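Local coordinates for probable translation initiation factor eIF-2B subunit epsilon (Schizosaccharomyces pombe, PDB 5B04), which acts as a component of eIF2B, the complex that catalyses exchange of GDP for GTP on the gamma subunit of translation initiation factor eIF2, at residues Met157-Ala162 with Asn216-Cys221; Thr172-Phe177 with Gln190-Gly195; Thr331-Tyr336 with Thr348-Asn353; Val344-Ile349 with Ser361-Phe366. One frame throughout, in Å; residues are numbered along the deposited sequence.

The four contacts fall into two pairs, one in each of two domains. Contacts 1 and 2, with centres about 11 Å apart, belong to the mixed sheet of the N-terminal nucleotidyl transferase-like domain; both segments of contact 2 come between the two segments of contact 1 in the chain, and strand 212-226 lies beside strand 175-179. Contacts 3 and 4 come later in the chain, in the left-handed beta-helix. Their centres are about 10 Å apart, and they share Thr348 and Ile349, where one sheet of the helix passes into the next. Contacts 1 and 3 have centres about 32 Å apart. The first pair lies against the gamma subunit; no other chain touches the second.

Contact 1: residues Met157-Ala162 with Asn216-Cys221; sequences MVVREA and NDLIDC
Arg160 and Ile219 face each other as a hydrogen-bonded antiparallel pair, their CB atoms 3.9 Å apart on one face of the sheet. Arg160 N donates to Ile219 O at 2.9 Å, and Ile219 N returns a bond to Arg160 O. Beyond CB the side chains part. Ile219 CG1, anti to its carbonyl carbon (chi1 -73°), reaches Ala162 CB at 3.7 Å, where a small methyl suits the strand end. Arg160 bends at chi2 and sends its guanidinium away to Asn269 O, leaving its CB beside Cys221 SG at 3.8 Å. On the other face Val159 and Leu218 cross obliquely, CG2 to CD1 4.0 Å; both are apolar, as suits a face that Phe177 and Val265 cover. Farther along, the carboxylates of Glu161 and Asp217 are turned 42° against each other, with OE2 and OD2 4.3 Å apart. Arg215 pairs with both, and Arg230 of the neighbouring gamma subunit with Glu161, which probably offsets their repulsion. Strand 153-161 thus joins strand 212-226 antiparallel and strand 260-266 parallel, a mixed sheet as in the nucleotidyl transferases of the GT-A fold.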
loop_
_atom_site.group_PDB
_atom_site.type_symbol
_atom_site.label_atom_id
_atom_site.label_comp_id
_atom_site.label_asym_id
_atom_site.label_seq_id
_atom_site.Cartn_x
_atom_site.Cartn_y
_atom_site.Cartn_z
ATOM N N MET I 157 13.724 25.309 -50.468
ATOM C CA MET I 157 14.233 26.225 -49.453
ATOM C C MET I 157 13.868 25.772 -48.043
ATOM O O MET I 157 12.696 25.766 -47.668
ATOM C CB MET I 157 13.705 27.639 -49.698
ATOM C CG MET I 157 14.173 28.258 -51.004
ATOM S SD MET I 157 13.581 29.947 -51.230
ATOM C CE MET I 157 11.828 29.667 -51.458
ATOM N N VAL I 158 14.879 25.396 -47.268
ATOM C CA VAL I 158 14.675 24.998 -45.879
ATOM C C VAL I 158 14.538 26.223 -44.982
ATOM O O VAL I 158 15.439 27.060 -44.917
ATOM C CB VAL I 158 15.829 24.118 -45.361
ATOM C CG1 VAL I 158 15.718 23.922 -43.856
ATOM C CG2 VAL I 158 15.847 22.782 -46.084
ATOM N N VAL I 159 13.405 26.327 -44.296
ATOM C CA VAL I 159 13.153 27.450 -43.403
ATOM C C VAL I 159 12.736 26.969 -42.017
ATOM O O VAL I 159 12.407 25.797 -41.830
ATOM C CB VAL I 159 12.064 28.384 -43.964
ATOM C CG1 VAL I 159 12.555 29.073 -45.228
ATOM C CG2 VAL I 159 10.786 27.606 -44.232
ATOM N N ARG I 160 12.753 27.878 -41.049
ATOM C CA ARG I 160 12.417 27.535 -39.673
ATOM C C ARG I 160 11.205 28.318 -39.182
ATOM O O ARG I 160 11.157 29.543 -39.295
ATOM C CB ARG I 160 13.611 27.790 -38.751
ATOM C CG ARG I 160 13.400 27.326 -37.319
ATOM C CD ARG I 160 13.076 25.844 -37.278
ATOM N NE ARG I 160 13.130 25.295 -35.926
ATOM C CZ ARG I 160 12.092 25.234 -35.099
ATOM N NH1 ARG I 160 10.909 25.697 -35.480
ATOM N NH2 ARG I 160 12.238 24.710 -33.891
ATOM N N GLU I 161 10.229 27.602 -38.636
ATOM C CA GLU I 161 9.040 28.234 -38.080
ATOM C C GLU I 161 9.400 28.993 -36.808
ATOM O O GLU I 161 10.052 28.451 -35.917
ATOM C CB GLU I 161 7.961 27.187 -37.792
ATOM C CG GLU I 161 6.577 27.766 -37.557
ATOM C CD GLU I 161 5.551 26.699 -37.231
ATOM O OE1 GLU I 161 5.759 25.952 -36.251
ATOM O OE2 GLU I 161 4.540 26.604 -37.957
ATOM N N ALA I 162 8.980 30.253 -36.731
ATOM C CA ALA I 162 9.289 31.085 -35.573
ATOM C C ALA I 162 8.236 32.169 -35.362
ATOM O O ALA I 162 7.104 32.051 -35.827
ATOM C CB ALA I 162 10.666 31.710 -35.727
ATOM N N ASN I 216 4.805 35.446 -42.311
ATOM C CA ASN I 216 5.839 36.350 -41.827
ATOM C C ASN I 216 6.448 35.790 -40.544
ATOM O O ASN I 216 7.163 36.481 -39.817
ATOM C CB ASN I 216 5.263 37.750 -41.594
ATOM C CG ASN I 216 6.336 38.794 -41.348
ATOM O OD1 ASN I 216 7.506 38.589 -41.674
ATOM N ND2 ASN I 216 5.944 39.920 -40.765
ATOM N N ASP I 217 6.157 34.521 -40.276
ATOM C CA ASP I 217 6.627 33.864 -39.062
ATOM C C ASP I 217 7.813 32.946 -39.335
ATOM O O ASP I 217 8.260 32.222 -38.447
ATOM C CB ASP I 217 5.493 33.060 -38.421
ATOM C CG ASP I 217 4.986 31.949 -39.321
ATOM O OD1 ASP I 217 4.708 32.224 -40.506
ATOM O OD2 ASP I 217 4.874 30.799 -38.846
ATOM N N LEU I 218 8.322 32.977 -40.560
ATOM C CA LEU I 218 9.375 32.052 -40.959
ATOM C C LEU I 218 10.773 32.652 -40.847
ATOM O O LEU I 218 10.981 33.834 -41.119
ATOM C CB LEU I 218 9.136 31.569 -42.391
ATOM C CG LEU I 218 7.855 30.767 -42.613
ATOM C CD1 LEU I 218 7.772 30.269 -44.048
ATOM C CD2 LEU I 218 7.777 29.608 -41.631
ATOM N N ILE I 219 11.726 31.820 -40.437
ATOM C CA ILE I 219 13.134 32.191 -40.455
ATOM C C ILE I 219 13.787 31.651 -41.722
ATOM O O ILE I 219 13.847 30.439 -41.933
ATOM C CB ILE I 219 13.889 31.658 -39.221
ATOM C CG1 ILE I 219 13.504 32.454 -37.974
ATOM C CG2 ILE I 219 15.393 31.733 -39.442
ATOM C CD1 ILE I 219 14.312 32.090 -36.744
ATOM N N ASP I 220 14.266 32.555 -42.569
ATOM C CA ASP I 220 14.930 32.157 -43.803
ATOM C C ASP I 220 16.370 31.751 -43.511
ATOM O O ASP I 220 17.270 32.590 -43.484
ATOM C CB ASP I 220 14.884 33.289 -44.832
ATOM C CG ASP I 220 15.396 32.863 -46.194
ATOM O OD1 ASP I 220 15.573 31.647 -46.416
ATOM O OD2 ASP I 220 15.613 33.748 -47.050
ATOM N N CYS I 221 16.574 30.457 -43.290
ATOM C CA CYS I 221 17.889 29.928 -42.945
ATOM C C CYS I 221 18.856 30.018 -44.117
ATOM O O CYS I 221 20.072 29.991 -43.929
ATOM C CB CYS I 221 17.771 28.474 -42.482
ATOM S SG CYS I 221 16.434 28.171 -41.305
#

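Contact 2: residues Thr172-Phe177 with Gln190-Gly195; sequences TESSVF and QANERG
Val176 and Gln190 form the hydrogen-bonded antiparallel pair of this contact. Among the backbone bonds, Val176 N gives one to Gln190 O (3.0 Å); the return bond from Gln190 N to Val176 O is longer and weak. Where the strand of Gln190 runs out, Asn192 N keeps the chains together by donating to Ser174 O at 3.0 Å.

The polar side chains add a second link at this end. Asn192 ND2 donates to Ser174 OG at 2.6 Å, with the hydroxyl oxygen practically in the plane of the amide. OG is anti to the serine backbone N (chi1 -178°), which carries it out toward the asparagine. The same ND2 also reaches Asn216 OD1, so one amide ties the hairpin to strand 212-226. Asparagine suits this place because its amide N-H groups can serve two acceptors, Ser174 OG and Asn216 OD1, and serine because its hydroxyl oxygen can accept one of them.

Van der Waals contacts complete the contact. Val176 CB lies 4.1 Å from Gln190 CG, the aliphatic part of a side chain whose NE2 bonds to Tyr198 O. Val176 also crosses the side chain of Asn192 at about a right angle, its CG2 facing the amide oxygen OD1. On the opposite face Ser175 OG meets Ala191 CB at 4.0 Å, two small side chains that share that face as the non-hydrogen-bonded pair. Met222 and Trp226 of the neighbouring gamma subunit cover Val176 and Ser174 respectively. Strands 175-179 and 186-191 make a beta hairpin, joined here near its open end and set at the interface with the gamma subunit.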
loop_
_atom_site.group_PDB
_atom_site.type_symbol
_atom_site.label_atom_id
_atom_site.label_comp_id
_atom_site.label_asym_id
_atom_site.label_seq_id
_atom_site.Cartn_x
_atom_site.Cartn_y
_atom_site.Cartn_z
ATOM N N THR I 172 18.056 39.648 -42.487
ATOM C CA THR I 172 18.232 38.757 -43.631
ATOM C C THR I 172 17.209 37.628 -43.571
ATOM O O THR I 172 16.624 37.244 -44.587
ATOM C CB THR I 172 19.659 38.166 -43.680
ATOM O OG1 THR I 172 20.585 39.179 -44.091
ATOM C CG2 THR I 172 19.734 37.001 -44.658
ATOM N N GLU I 173 16.984 37.114 -42.366
ATOM C CA GLU I 173 16.049 36.017 -42.155
ATOM C C GLU I 173 14.599 36.495 -42.198
ATOM O O GLU I 173 13.683 35.703 -42.419
ATOM C CB GLU I 173 16.335 35.321 -40.820
ATOM C CG GLU I 173 17.653 34.553 -40.771
ATOM C CD GLU I 173 18.867 35.460 -40.682
ATOM O OE1 GLU I 173 18.699 36.652 -40.350
ATOM O OE2 GLU I 173 19.991 34.982 -40.948
ATOM N N SER I 174 14.396 37.792 -41.986
ATOM C CA SER I 174 13.055 38.368 -42.008
ATOM C C SER I 174 12.545 38.515 -43.437
ATOM O O SER I 174 12.938 39.435 -44.154
ATOM C CB SER I 174 13.037 39.727 -41.305
ATOM O OG SER I 174 11.728 40.270 -41.276
ATOM N N SER I 175 11.668 37.603 -43.843
ATOM C CA SER I 175 11.122 37.612 -45.194
ATOM C C SER I 175 9.680 37.119 -45.210
ATOM O O SER I 175 9.272 36.337 -44.350
ATOM C CB SER I 175 11.978 36.746 -46.121
ATOM O OG SER I 175 13.343 37.122 -46.064
ATOM N N VAL I 176 8.910 37.581 -46.190
ATOM C CA VAL I 176 7.534 37.127 -46.352
ATOM C C VAL I 176 7.447 36.020 -47.395
ATOM O O VAL I 176 7.832 36.208 -48.550
ATOM C CB VAL I 176 6.593 38.275 -46.762
ATOM C CG1 VAL I 176 5.200 37.738 -47.054
ATOM C CG2 VAL I 176 6.539 39.331 -45.674
ATOM N N PHE I 177 6.943 34.865 -46.978
ATOM C CA PHE I 177 6.730 33.746 -47.884
ATOM C C PHE I 177 5.243 33.542 -48.143
ATOM O O PHE I 177 4.426 33.662 -47.230
ATOM C CB PHE I 177 7.339 32.459 -47.316
ATOM C CG PHE I 177 8.842 32.428 -47.342
ATOM C CD1 PHE I 177 9.582 33.130 -46.405
ATOM C CD2 PHE I 177 9.513 31.680 -48.294
ATOM C CE1 PHE I 177 10.965 33.094 -46.426
ATOM C CE2 PHE I 177 10.895 31.640 -48.319
ATOM C CZ PHE I 177 11.621 32.349 -47.383
ATOM N N GLN I 190 9.420 38.044 -50.831
ATOM C CA GLN I 190 9.927 39.405 -50.732
ATOM C C GLN I 190 10.532 39.626 -49.349
ATOM O O GLN I 190 9.877 39.419 -48.325
ATOM C CB GLN I 190 8.828 40.434 -51.026
ATOM C CG GLN I 190 7.628 40.401 -50.093
ATOM C CD GLN I 190 6.830 41.689 -50.136
ATOM O OE1 GLN I 190 6.015 41.899 -51.033
ATOM N NE2 GLN I 190 7.067 42.563 -49.165
ATOM N N ALA I 191 11.798 40.022 -49.327
ATOM C CA ALA I 191 12.493 40.257 -48.072
ATOM C C ALA I 191 11.957 41.508 -47.392
ATOM O O ALA I 191 11.688 42.515 -48.047
ATOM C CB ALA I 191 13.990 40.376 -48.307
ATOM N N ASN I 192 11.795 41.438 -46.076
ATOM C CA ASN I 192 11.329 42.584 -45.311
ATOM C C ASN I 192 12.382 43.682 -45.245
ATOM O O ASN I 192 13.507 43.452 -44.808
ATOM C CB ASN I 192 10.934 42.161 -43.894
ATOM C CG ASN I 192 9.745 41.225 -43.876
ATOM O OD1 ASN I 192 8.884 41.282 -44.753
ATOM N ND2 ASN I 192 9.688 40.358 -42.872
ATOM N N GLU I 193 12.007 44.872 -45.697
ATOM C CA GLU I 193 12.852 46.049 -45.559
ATOM C C GLU I 193 11.967 47.271 -45.350
ATOM O O GLU I 193 11.201 47.657 -46.235
ATOM C CB GLU I 193 13.759 46.224 -46.781
ATOM C CG GLU I 193 13.080 45.944 -48.107
ATOM C CD GLU I 193 14.026 46.028 -49.288
ATOM O OE1 GLU I 193 15.106 46.641 -49.147
ATOM O OE2 GLU I 193 13.689 45.481 -50.359
ATOM N N ARG I 194 12.068 47.863 -44.164
ATOM C CA ARG I 194 11.199 48.969 -43.779
ATOM C C ARG I 194 11.373 50.158 -44.718
ATOM O O ARG I 194 12.487 50.606 -44.986
ATOM C CB ARG I 194 11.463 49.364 -42.326
ATOM C CG ARG I 194 11.054 48.269 -41.349
ATOM C CD ARG I 194 11.272 48.651 -39.897
ATOM N NE ARG I 194 10.889 47.556 -39.008
ATOM C CZ ARG I 194 11.061 47.561 -37.691
ATOM N NH1 ARG I 194 11.614 48.607 -37.095
ATOM N NH2 ARG I 194 10.678 46.516 -36.968
ATOM N N GLY I 195 10.243 50.653 -45.212
ATOM C CA GLY I 195 10.210 51.578 -46.328
ATOM C C GLY I 195 9.248 50.981 -47.335
ATOM O O GLY I 195 8.483 51.689 -47.990
#

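Contact 3: residues Thr331-Tyr336 with Thr348-Asn353; sequences TLIGAY and TIIGRN
Leu332 and Ile349 lie side by side on parallel strands, Leu332 CD2 meeting Ile349 CG2 at 3.8 Å as the two side chains pass at a slant. On the other face Ile333 and Ile350 pack side by side, CG1 to CD1 4.3 Å, and Ile350 CD1 also reaches Val345 in the interior. Ile333 and Ile350 suit this apolar interior by their branched aliphatic chains, while Leu332 and Ile349 suit an outer face that helix 277-288 covers. The backbone bonds follow one another in this buried part: Leu332 N donates to Thr348 O at 3.0 Å, Ile350 N to Leu332 O and Gly334 N to Ile350 O, and Thr331 CA adds a CH...O contact to Thr348 O. Glycine suits position 334, where a side chain would run into Gly351 and Arg352.

Toward the turn the contact opens to solvent. Ala335 O accepts from Asn353 N at 2.7 Å, and Arg352 lays CD against Ala335 CB at 3.6 Å while its NE pairs with Glu316. Tyr336 and Asn353 stand exposed at corresponding corners, both with positive phi, a backbone conformation that asparagine adopts readily; Tyr336 CB and Asn353 CB are 4.3 Å apart.

These are successive coils of the left-handed beta-helix. Strand 332-333 lies between 313-315 and 349-350, which in turn adjoins 366-367. Helix 277-288 covers Leu332 and Ile349 through Leu288, and Asn47 bonds to Ile350 O.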
loop_
_atom_site.group_PDB
_atom_site.type_symbol
_atom_site.label_atom_id
_atom_site.label_comp_id
_atom_site.label_asym_id
_atom_site.label_seq_id
_atom_site.Cartn_x
_atom_site.Cartn_y
_atom_site.Cartn_z
ATOM N N THR I 331 27.364 30.664 -18.419
ATOM C CA THR I 331 28.795 30.937 -18.496
ATOM C C THR I 331 29.580 29.699 -18.922
ATOM O O THR I 331 29.405 28.616 -18.364
ATOM C CB THR I 331 29.339 31.448 -17.145
ATOM O OG1 THR I 331 28.882 32.788 -16.922
ATOM C CG2 THR I 331 30.860 31.435 -17.133
ATOM N N LEU I 332 30.442 29.868 -19.920
ATOM C CA LEU I 332 31.288 28.784 -20.404
ATOM C C LEU I 332 32.757 29.097 -20.134
ATOM O O LEU I 332 33.234 30.187 -20.447
ATOM C CB LEU I 332 31.049 28.551 -21.898
ATOM C CG LEU I 332 31.749 27.381 -22.593
ATOM C CD1 LEU I 332 30.868 26.846 -23.705
ATOM C CD2 LEU I 332 33.096 27.799 -23.157
ATOM N N ILE I 333 33.472 28.139 -19.550
ATOM C CA ILE I 333 34.882 28.328 -19.225
ATOM C C ILE I 333 35.754 27.213 -19.795
ATOM O O ILE I 333 35.560 26.038 -19.484
ATOM C CB ILE I 333 35.106 28.400 -17.702
ATOM C CG1 ILE I 333 34.219 29.479 -17.077
ATOM C CG2 ILE I 333 36.570 28.664 -17.393
ATOM C CD1 ILE I 333 34.345 29.576 -15.573
ATOM N N GLY I 334 36.719 27.588 -20.631
ATOM C CA GLY I 334 37.648 26.631 -21.204
ATOM C C GLY I 334 38.657 26.143 -20.184
ATOM O O GLY I 334 38.816 26.744 -19.123
ATOM N N ALA I 335 39.345 25.052 -20.509
ATOM C CA ALA I 335 40.298 24.442 -19.588
ATOM C C ALA I 335 41.485 25.357 -19.303
ATOM O O ALA I 335 41.772 26.277 -20.070
ATOM C CB ALA I 335 40.782 23.109 -20.140
ATOM N N TYR I 336 42.156 25.096 -18.183
ATOM C CA TYR I 336 43.365 25.814 -17.776
ATOM C C TYR I 336 43.127 27.308 -17.559
ATOM O O TYR I 336 44.064 28.105 -17.595
ATOM C CB TYR I 336 44.478 25.607 -18.808
ATOM C CG TYR I 336 44.707 24.155 -19.157
ATOM C CD1 TYR I 336 45.310 23.291 -18.253
ATOM C CD2 TYR I 336 44.316 23.646 -20.389
ATOM C CE1 TYR I 336 45.519 21.961 -18.566
ATOM C CE2 TYR I 336 44.522 22.318 -20.712
ATOM C CZ TYR I 336 45.123 21.480 -19.797
ATOM O OH TYR I 336 45.332 20.157 -20.112
ATOM N N THR I 348 29.036 35.040 -19.939
ATOM C CA THR I 348 30.161 35.169 -20.861
ATOM C C THR I 348 30.728 33.817 -21.279
ATOM O O THR I 348 30.538 32.810 -20.597
ATOM C CB THR I 348 31.309 36.000 -20.257
ATOM O OG1 THR I 348 32.157 35.149 -19.477
ATOM C CG2 THR I 348 30.769 37.116 -19.390
ATOM N N ILE I 349 31.431 33.812 -22.405
ATOM C CA ILE I 349 32.120 32.622 -22.885
ATOM C C ILE I 349 33.629 32.843 -22.826
ATOM O O ILE I 349 34.135 33.853 -23.313
ATOM C CB ILE I 349 31.698 32.264 -24.322
ATOM C CG1 ILE I 349 30.214 31.894 -24.361
ATOM C CG2 ILE I 349 32.540 31.119 -24.859
ATOM C CD1 ILE I 349 29.670 31.683 -25.757
ATOM N N ILE I 350 34.342 31.900 -22.216
ATOM C CA ILE I 350 35.781 32.035 -22.021
ATOM C C ILE I 350 36.546 30.873 -22.648
ATOM O O ILE I 350 36.260 29.708 -22.373
ATOM C CB ILE I 350 36.131 32.122 -20.525
ATOM C CG1 ILE I 350 35.418 33.314 -19.884
ATOM C CG2 ILE I 350 37.635 32.230 -20.332
ATOM C CD1 ILE I 350 35.574 33.385 -18.384
ATOM N N GLY I 351 37.524 31.199 -23.486
ATOM C CA GLY I 351 38.313 30.188 -24.166
ATOM C C GLY I 351 39.305 29.482 -23.262
ATOM O O GLY I 351 39.338 29.711 -22.054
ATOM N N ARG I 352 40.118 28.615 -23.858
ATOM C CA ARG I 352 41.125 27.859 -23.123
ATOM C C ARG I 352 42.240 28.751 -22.585
ATOM O O ARG I 352 42.599 29.753 -23.206
ATOM C CB ARG I 352 41.732 26.772 -24.015
ATOM C CG ARG I 352 40.810 25.606 -24.331
ATOM C CD ARG I 352 41.207 24.373 -23.535
ATOM N NE ARG I 352 40.539 23.164 -24.010
ATOM C CZ ARG I 352 41.064 22.320 -24.894
ATOM N NH1 ARG I 352 42.266 22.554 -25.403
ATOM N NH2 ARG I 352 40.387 21.245 -25.270
ATOM N N ASN I 353 42.773 28.374 -21.425
ATOM C CA ASN I 353 43.978 28.982 -20.864
ATOM C C ASN I 353 43.906 30.502 -20.705
ATOM O O ASN I 353 44.764 31.224 -21.207
ATOM C CB ASN I 353 45.188 28.618 -21.731
ATOM C CG ASN I 353 46.497 28.688 -20.969
ATOM O OD1 ASN I 353 46.598 29.358 -19.941
ATOM N ND2 ASN I 353 47.509 27.994 -21.472
#

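Contact 4: residues Val344-Ile349 with Ser361-Phe366; sequences VVANTI and SIDSAF
Ala346 O is gripped twice by the neighbouring coil: Ser364 N donates to it at 2.8 Å, and Asp363 CA makes a CH...O contact of 3.1 Å. Across from it, Ile362 O is held in a similar way, by Ala346 N at 2.8 Å and by Val345 CA, while Ile362 N binds Val344 O. With this regular exchange the axes of strands 344-346 and 361-363 approach to 4.8 Å. Beyond it the chains turn at Asn347 and Ser364, which both have positive phi; asparagine takes up this left-handed backbone conformation more readily than most residues. Ser364 OG gives a weak bond to Asp363 OD2.

Beyond the turn Thr348 swings its methyl inward: CG2 is anti to the carbonyl carbon and touches Ile362 CG2 at 3.6 Å. Threonine suits the spot by offering a methyl to the interior, where Val345 and Ile362 also point. Ile349 N then donates to Ala365 O at 3.2 Å, so the bonding resumes past the corner. On the face that points outward from the helix, Ile349 CD1 comes to Phe366 CE2 at 3.9 Å, the two side chains crossing at a slant.

The pair lies between strands 326-327 and 378-380 in one parallel sheet, and at Ile349 and Phe366 passes into the next sheet of the left-handed beta-helix. Thr331 OG1 makes weak bonds to Val345 O and Asn347 N, and helix 277-288 packs on Phe366, with Tyr280 meeting its ring.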
loop_
_atom_site.group_PDB
_atom_site.type_symbol
_atom_site.label_atom_id
_atom_site.label_comp_id
_atom_site.label_asym_id
_atom_site.label_seq_id
_atom_site.Cartn_x
_atom_site.Cartn_y
_atom_site.Cartn_z
ATOM N N VAL I 344 33.357 38.267 -10.599
ATOM C CA VAL I 344 32.022 37.856 -11.013
ATOM C C VAL I 344 31.923 37.704 -12.528
ATOM O O VAL I 344 32.016 38.683 -13.267
ATOM C CB VAL I 344 30.953 38.860 -10.546
ATOM C CG1 VAL I 344 29.564 38.359 -10.912
ATOM C CG2 VAL I 344 31.065 39.096 -9.049
ATOM N N VAL I 345 31.729 36.470 -12.982
ATOM C CA VAL I 345 31.601 36.189 -14.406
ATOM C C VAL I 345 30.187 35.715 -14.728
ATOM O O VAL I 345 29.743 34.685 -14.226
ATOM C CB VAL I 345 32.615 35.127 -14.862
ATOM C CG1 VAL I 345 32.615 35.014 -16.371
ATOM C CG2 VAL I 345 34.007 35.476 -14.359
ATOM N N ALA I 346 29.483 36.466 -15.569
ATOM C CA ALA I 346 28.084 36.166 -15.856
ATOM C C ALA I 346 27.750 36.293 -17.339
ATOM O O ALA I 346 28.010 37.325 -17.952
ATOM C CB ALA I 346 27.181 37.078 -15.039
ATOM N N ASN I 347 27.169 35.235 -17.899
ATOM C CA ASN I 347 26.691 35.223 -19.282
ATOM C C ASN I 347 27.813 35.411 -20.307
ATOM O O ASN I 347 27.577 35.873 -21.422
ATOM C CB ASN I 347 25.608 36.297 -19.475
ATOM C CG ASN I 347 24.798 36.097 -20.746
ATOM O OD1 ASN I 347 24.655 34.977 -21.237
ATOM N ND2 ASN I 347 24.266 37.187 -21.286
ATOM N N THR I 348 29.036 35.040 -19.939
ATOM C CA THR I 348 30.161 35.169 -20.861
ATOM C C THR I 348 30.728 33.817 -21.279
ATOM O O THR I 348 30.538 32.810 -20.597
ATOM C CB THR I 348 31.309 36.000 -20.257
ATOM O OG1 THR I 348 32.157 35.149 -19.477
ATOM C CG2 THR I 348 30.769 37.116 -19.390
ATOM N N ILE I 349 31.431 33.812 -22.405
ATOM C CA ILE I 349 32.120 32.622 -22.885
ATOM C C ILE I 349 33.629 32.843 -22.826
ATOM O O ILE I 349 34.135 33.853 -23.313
ATOM C CB ILE I 349 31.698 32.264 -24.322
ATOM C CG1 ILE I 349 30.214 31.894 -24.361
ATOM C CG2 ILE I 349 32.540 31.119 -24.859
ATOM C CD1 ILE I 349 29.670 31.683 -25.757
ATOM N N SER I 361 34.485 42.125 -12.932
ATOM C CA SER I 361 33.083 41.926 -13.274
ATOM C C SER I 361 32.926 41.787 -14.782
ATOM O O SER I 361 32.967 42.777 -15.513
ATOM C CB SER I 361 32.225 43.080 -12.755
ATOM O OG SER I 361 30.869 42.913 -13.132
ATOM N N ILE I 362 32.752 40.554 -15.243
ATOM C CA ILE I 362 32.607 40.288 -16.668
ATOM C C ILE I 362 31.197 39.801 -16.979
ATOM O O ILE I 362 30.760 38.770 -16.466
ATOM C CB ILE I 362 33.637 39.252 -17.151
ATOM C CG1 ILE I 362 35.031 39.616 -16.634
ATOM C CG2 ILE I 362 33.637 39.168 -18.668
ATOM C CD1 ILE I 362 36.126 38.702 -17.127
ATOM N N ASP I 363 30.487 40.548 -17.818
ATOM C CA ASP I 363 29.087 40.254 -18.103
ATOM C C ASP I 363 28.769 40.274 -19.598
ATOM O O ASP I 363 28.967 41.286 -20.265
ATOM C CB ASP I 363 28.183 41.248 -17.367
ATOM C CG ASP I 363 26.712 41.029 -17.662
ATOM O OD1 ASP I 363 26.107 40.129 -17.043
ATOM O OD2 ASP I 363 26.160 41.760 -18.511
ATOM N N SER I 364 28.276 39.147 -20.105
ATOM C CA SER I 364 27.839 39.014 -21.497
ATOM C C SER I 364 28.960 39.237 -22.513
ATOM O O SER I 364 28.704 39.648 -23.644
ATOM C CB SER I 364 26.685 39.978 -21.787
ATOM O OG SER I 364 25.648 39.837 -20.831
ATOM N N ALA I 365 30.195 38.950 -22.117
ATOM C CA ALA I 365 31.344 39.163 -22.992
ATOM C C ALA I 365 31.780 37.878 -23.691
ATOM O O ALA I 365 31.216 36.809 -23.458
ATOM C CB ALA I 365 32.502 39.751 -22.202
ATOM N N PHE I 366 32.784 37.994 -24.555
ATOM C CA PHE I 366 33.351 36.840 -25.243
ATOM C C PHE I 366 34.869 36.828 -25.117
ATOM O O PHE I 366 35.544 37.764 -25.545
ATOM C CB PHE I 366 32.954 36.831 -26.720
ATOM C CG PHE I 366 31.480 36.672 -26.955
ATOM C CD1 PHE I 366 30.650 37.778 -26.998
ATOM C CD2 PHE I 366 30.926 35.417 -27.143
ATOM C CE1 PHE I 366 29.295 37.636 -27.218
ATOM C CE2 PHE I 366 29.571 35.268 -27.365
ATOM C CZ PHE I 366 28.754 36.380 -27.403
#